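Local coordinates for protein YCGM (Escherichia coli, PDB 1NR9) that is a putative isomerase of the fumarylacetoacetate hydrolase (FAH) family and holds a bound magnesium ion, at residues Leu83-Glu88 / Met178-Thr183; Gln146-Ser151 / Thr210-Ser215. All blocks are in the same frame, centred on the assembly; numbering follows the deposited sequence.

Interaction 1 (Leu83-Glu88 / Met178-Thr183); sequences LRQATE and MSKFFT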
# COMPACT_ATOMS: atom_id res chain seq x y z
N LEU A 83 -10.96 -12.38 3.53
CA LEU A 83 -11.22 -12.18 4.95
C LEU A 83 -11.52 -10.72 5.26
O LEU A 83 -10.67 -9.85 5.08
CB LEU A 83 -9.99 -12.60 5.75
CG LEU A 83 -9.35 -13.98 5.58
CD1 LEU A 83 -7.98 -13.98 6.21
CD2 LEU A 83 -10.22 -15.05 6.21
N ARG A 84 -12.73 -10.45 5.73
CA ARG A 84 -13.14 -9.09 6.09
C ARG A 84 -13.73 -9.20 7.49
O ARG A 84 -14.65 -10.00 7.70
CB ARG A 84 -14.19 -8.55 5.12
CG ARG A 84 -14.77 -7.20 5.54
CD ARG A 84 -13.66 -6.22 5.91
NE ARG A 84 -14.15 -4.90 6.33
CZ ARG A 84 -13.36 -3.92 6.76
NH1 ARG A 84 -12.05 -4.10 6.83
NH2 ARG A 84 -13.89 -2.75 7.12
N GLN A 85 -13.21 -8.40 8.43
CA GLN A 85 -13.70 -8.43 9.82
C GLN A 85 -13.91 -9.90 10.21
O GLN A 85 -14.87 -10.23 10.89
CB GLN A 85 -15.03 -7.69 9.93
CG GLN A 85 -15.03 -6.23 9.47
CD GLN A 85 -14.41 -5.30 10.49
OE1 GLN A 85 -14.80 -5.26 11.65
NE2 GLN A 85 -13.43 -4.52 10.04
N ALA A 86 -13.00 -10.76 9.78
CA ALA A 86 -13.09 -12.19 10.01
C ALA A 86 -12.87 -12.72 11.42
O ALA A 86 -12.24 -12.08 12.26
CB ALA A 86 -12.13 -12.89 9.06
N THR A 87 -13.40 -13.92 11.65
CA THR A 87 -13.26 -14.62 12.92
C THR A 87 -12.07 -15.56 12.73
O THR A 87 -11.71 -15.90 11.60
CB THR A 87 -14.49 -15.49 13.24
OG1 THR A 87 -14.45 -16.68 12.45
CG2 THR A 87 -15.78 -14.74 12.94
N GLU A 88 -11.47 -15.99 13.83
CA GLU A 88 -10.32 -16.87 13.74
C GLU A 88 -10.64 -18.15 12.99
O GLU A 88 -9.77 -18.69 12.31
CB GLU A 88 -9.80 -17.20 15.13
CG GLU A 88 -9.50 -15.97 15.94
CD GLU A 88 -8.51 -16.24 17.06
OE1 GLU A 88 -8.38 -17.43 17.46
OE2 GLU A 88 -7.88 -15.27 17.54
N MSE A 178 -5.89 -7.81 11.48
CA MSE A 178 -5.63 -7.09 10.24
C MSE A 178 -6.90 -6.88 9.43
O MSE A 178 -7.18 -5.77 9.00
CB MSE A 178 -4.62 -7.85 9.38
CG MSE A 178 -3.21 -7.88 9.96
SE MSE A 178 -1.95 -9.00 9.00
CE MSE A 178 -0.34 -8.02 9.49
N SER A 179 -7.66 -7.96 9.23
CA SER A 179 -8.88 -7.88 8.45
C SER A 179 -9.82 -6.79 8.92
O SER A 179 -10.72 -6.39 8.18
CB SER A 179 -9.61 -9.22 8.44
OG SER A 179 -9.97 -9.63 9.74
N LYS A 180 -9.62 -6.30 10.14
CA LYS A 180 -10.48 -5.24 10.67
C LYS A 180 -10.35 -3.93 9.90
O LYS A 180 -11.33 -3.20 9.74
CB LYS A 180 -10.18 -5.00 12.14
CG LYS A 180 -11.01 -5.84 13.09
CD LYS A 180 -10.70 -5.46 14.54
CE LYS A 180 -10.95 -3.97 14.79
NZ LYS A 180 -10.36 -3.46 16.07
N PHE A 181 -9.14 -3.62 9.42
CA PHE A 181 -8.91 -2.39 8.69
C PHE A 181 -8.85 -2.60 7.18
O PHE A 181 -9.32 -1.76 6.41
CB PHE A 181 -7.63 -1.73 9.18
CG PHE A 181 -7.53 -1.66 10.67
CD1 PHE A 181 -7.25 -2.80 11.42
CD2 PHE A 181 -7.77 -0.46 11.34
CE1 PHE A 181 -7.20 -2.75 12.80
CE2 PHE A 181 -7.73 -0.40 12.72
CZ PHE A 181 -7.44 -1.55 13.46
N PHE A 182 -8.28 -3.72 6.76
CA PHE A 182 -8.18 -3.99 5.34
C PHE A 182 -8.66 -5.39 5.03
O PHE A 182 -8.25 -6.35 5.69
CB PHE A 182 -6.73 -3.86 4.87
CG PHE A 182 -5.86 -3.02 5.76
CD1 PHE A 182 -4.91 -3.61 6.57
CD2 PHE A 182 -6.03 -1.63 5.81
CE1 PHE A 182 -4.14 -2.84 7.41
CE2 PHE A 182 -5.26 -0.85 6.65
CZ PHE A 182 -4.31 -1.45 7.45
N THR A 183 -9.52 -5.51 4.03
CA THR A 183 -10.02 -6.82 3.66
C THR A 183 -8.90 -7.55 2.91
O THR A 183 -8.35 -7.00 1.96
CB THR A 183 -11.23 -6.71 2.75
OG1 THR A 183 -11.46 -7.97 2.12
CG2 THR A 183 -11.00 -5.67 1.69

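Interaction 2 (Gln146-Ser151 / Thr210-Ser215); sequences QNTTLS and TFDGHS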
# COMPACT_ATOMS: atom_id res chain seq x y z
N GLN A 146 3.06 -21.95 14.23
CA GLN A 146 3.22 -21.11 15.42
C GLN A 146 4.47 -21.43 16.21
O GLN A 146 4.80 -20.73 17.18
CB GLN A 146 2.00 -21.23 16.33
CG GLN A 146 1.94 -20.10 17.33
CD GLN A 146 1.85 -18.74 16.66
OE1 GLN A 146 0.82 -18.39 16.06
NE2 GLN A 146 2.93 -17.96 16.74
N ASN A 147 5.16 -22.49 15.80
CA ASN A 147 6.39 -22.89 16.47
C ASN A 147 7.41 -23.36 15.43
O ASN A 147 7.91 -24.48 15.47
CB ASN A 147 6.11 -23.99 17.49
CG ASN A 147 7.32 -24.30 18.35
OD1 ASN A 147 8.02 -23.39 18.81
ND2 ASN A 147 7.55 -25.58 18.60
N THR A 148 7.69 -22.45 14.50
CA THR A 148 8.62 -22.67 13.41
C THR A 148 9.89 -21.84 13.56
O THR A 148 9.87 -20.73 14.10
CB THR A 148 7.93 -22.35 12.05
OG1 THR A 148 7.08 -23.44 11.68
CG2 THR A 148 8.95 -22.10 10.96
N THR A 149 11.00 -22.41 13.08
CA THR A 149 12.32 -21.79 13.14
C THR A 149 12.58 -20.80 12.00
O THR A 149 12.35 -21.12 10.84
CB THR A 149 13.40 -22.89 13.12
OG1 THR A 149 13.72 -23.24 14.47
CG2 THR A 149 14.66 -22.44 12.37
N LEU A 150 13.06 -19.61 12.35
CA LEU A 150 13.38 -18.57 11.37
C LEU A 150 14.82 -18.11 11.54
O LEU A 150 15.24 -17.74 12.64
CB LEU A 150 12.46 -17.35 11.54
CG LEU A 150 10.97 -17.50 11.22
CD1 LEU A 150 10.27 -16.18 11.51
CD2 LEU A 150 10.79 -17.90 9.75
N SER A 151 15.59 -18.13 10.45
CA SER A 151 16.99 -17.71 10.54
C SER A 151 17.49 -17.04 9.27
O SER A 151 17.02 -17.34 8.17
CB SER A 151 17.89 -18.90 10.85
OG SER A 151 17.76 -19.89 9.86
N THR A 210 16.16 -19.05 6.21
CA THR A 210 15.70 -20.39 6.58
C THR A 210 14.50 -20.44 7.49
O THR A 210 14.42 -19.69 8.46
CB THR A 210 16.82 -21.16 7.28
OG1 THR A 210 17.79 -21.55 6.32
CG2 THR A 210 16.27 -22.39 7.97
N PHE A 211 13.57 -21.34 7.18
CA PHE A 211 12.41 -21.51 8.03
C PHE A 211 12.03 -22.98 8.03
O PHE A 211 11.87 -23.60 6.97
CB PHE A 211 11.25 -20.59 7.60
CG PHE A 211 10.37 -21.15 6.51
CD1 PHE A 211 9.13 -21.71 6.82
CD2 PHE A 211 10.77 -21.10 5.17
CE1 PHE A 211 8.30 -22.22 5.81
CE2 PHE A 211 9.94 -21.61 4.16
CZ PHE A 211 8.70 -22.16 4.48
N ASP A 212 11.95 -23.55 9.24
CA ASP A 212 11.62 -24.95 9.48
C ASP A 212 12.02 -25.97 8.43
O ASP A 212 11.19 -26.49 7.68
CB ASP A 212 10.12 -25.10 9.76
CG ASP A 212 9.81 -25.15 11.25
OD1 ASP A 212 8.65 -25.47 11.60
OD2 ASP A 212 10.72 -24.86 12.06
N GLY A 213 13.31 -26.26 8.36
CA GLY A 213 13.78 -27.25 7.42
C GLY A 213 13.95 -26.82 5.97
O GLY A 213 14.32 -27.64 5.12
N HIS A 214 13.68 -25.55 5.68
CA HIS A 214 13.81 -25.06 4.32
C HIS A 214 14.76 -23.88 4.21
O HIS A 214 14.71 -22.93 5.01
CB HIS A 214 12.43 -24.68 3.79
CG HIS A 214 11.53 -25.85 3.60
ND1 HIS A 214 11.69 -26.75 2.57
CD2 HIS A 214 10.48 -26.30 4.33
CE1 HIS A 214 10.77 -27.70 2.66
NE2 HIS A 214 10.03 -27.45 3.73
N SER A 215 15.63 -23.93 3.20
CA SER A 215 16.60 -22.86 2.99
C SER A 215 16.76 -22.46 1.54
O SER A 215 16.56 -23.26 0.62
CB SER A 215 17.97 -23.26 3.53
OG SER A 215 17.90 -23.56 4.91

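Interaction 1 (Leu83-Glu88 / Met178-Thr183)
The guanidinium of Arg84 lies against the backbone of Ser179-Phe182. Its edge, in plane, faces the carbonyl carbon of Phe181 and the amide N of Phe182, whereas one of its faces is covered by Gln85 NE2, 3.3 Å above the plane and over the centre. Two carbonyl oxygens approach obliquely: NH1 is 3.0 Å from Ser179 O and 3.1 Å from Lys180 O. Arg84 CG is anti to the backbone N (chi1 173°), and the bend at chi2 sets CD near Ser179 O and 4.0 Å from Thr183 CB, the side chains of Arg84 and Thr183 crossing at about a right angle. Gln85 starts out away from the other segment, but its chain folds back at chi2, and the amide end then brings NE2 to the Lys180 carbonyl.

Residues 83-88 lead into helix 88-94 and residues 178-183 follow helix 171-178, so in this FAH-family fold the contact joins the loop before one helix to the loop after the other. Backbone evidence for the join is Gln85 N donating to Ser179 O at 3.2 Å, nearly straight at 166° but from well above the carbonyl plane. Ser179 points its CB at the other segment, and CB lies 3.6 Å from Leu83 O. Its OG, bonded to Ala176 O in the preceding helix, also accepts from Ala86 N at 3.2 Å, although the placement of that N is less certain. Asp127 of the second subunit accepts from Thr183 N and makes a long, weak ion pair with Arg84, while Phe66 of that subunit meets the ring of Phe181.

Interaction 2 (Gln146-Ser151 / Thr210-Ser215)
Asp212 reaches across to Thr148 and Thr149 with every atom of its side chain. Its CB lies 3.4 Å from Thr148 CG2. The carboxyl carbon CG lies against the same methyl and against Thr148 OG1, and the two oxygens then divide between neighbouring residues. OD1 accepts from Thr148 OG1 at 2.6 Å, and OD2 accepts from Thr149 N at 2.7 Å in an almost linear bond (176° at the hydrogen). Both donors come from above the carboxylate plane, so two bonds hold the group by its separate oxygens, although Asp212 is poorly ordered and its exact pose is correspondingly less certain. Across the contact, Thr148 OG1 is anti to its own carbonyl carbon (chi1 -79°), which sets it toward OD1 and leaves CG2 against CB and CG of Asp212. Asp144 O is a second acceptor beside this OG1, whose one proton can serve either or be shared.

Asp212 and Gly213 are the central residues of a type I' turn from Phe211 to His214, closed by backbone bonds in both directions between Phe211 and His214. The turn makes a tight hairpin of strands 206-211 and 214-219. Beyond it the segments pair as antiparallel strands: Ser151 and Thr210 form a hydrogen-bonded pair, with Ser151 N to Thr210 O at 2.8 Å and Thr210 N to Ser151 O at 2.7 Å. Leu150 and Phe211 form the next, non-hydrogen-bonded pair, and Leu150 CD2 touches Phe211 CB at 3.5 Å.

Strand 149-154 lies between 157-163 and 206-211 in a four-stranded antiparallel sheet, with 157-163 and 214-219 at the edges within the chain. Leu150 and Phe211 share a face directed at Val100 of strand 95-102, and Phe211 also meets Ile136 of strand 130-137. Upstream, Gln146 OE1 accepts from Ile171 N at the start of helix 171-178.

How the interactions relate
The two interactions lie about 26 Å apart between centres and hold different elements. Both are partly buried, but the centre of interaction 1 is about 18 Å from the chain centre against 13 Å for interaction 2. The first is thus more peripheral in the chain, though the second subunit covers part of it, whereas no other chain of the assembly touches interaction 2. Their chemistry follows: main-chain carbonyls gather around a long cationic side chain between loops in interaction 1, and a carboxylate grips a strand start beside a hairpin turn in interaction 2. Gln146, beside the second contact, bonds Ile171 at the start of the helix whose following loop enters interaction 1.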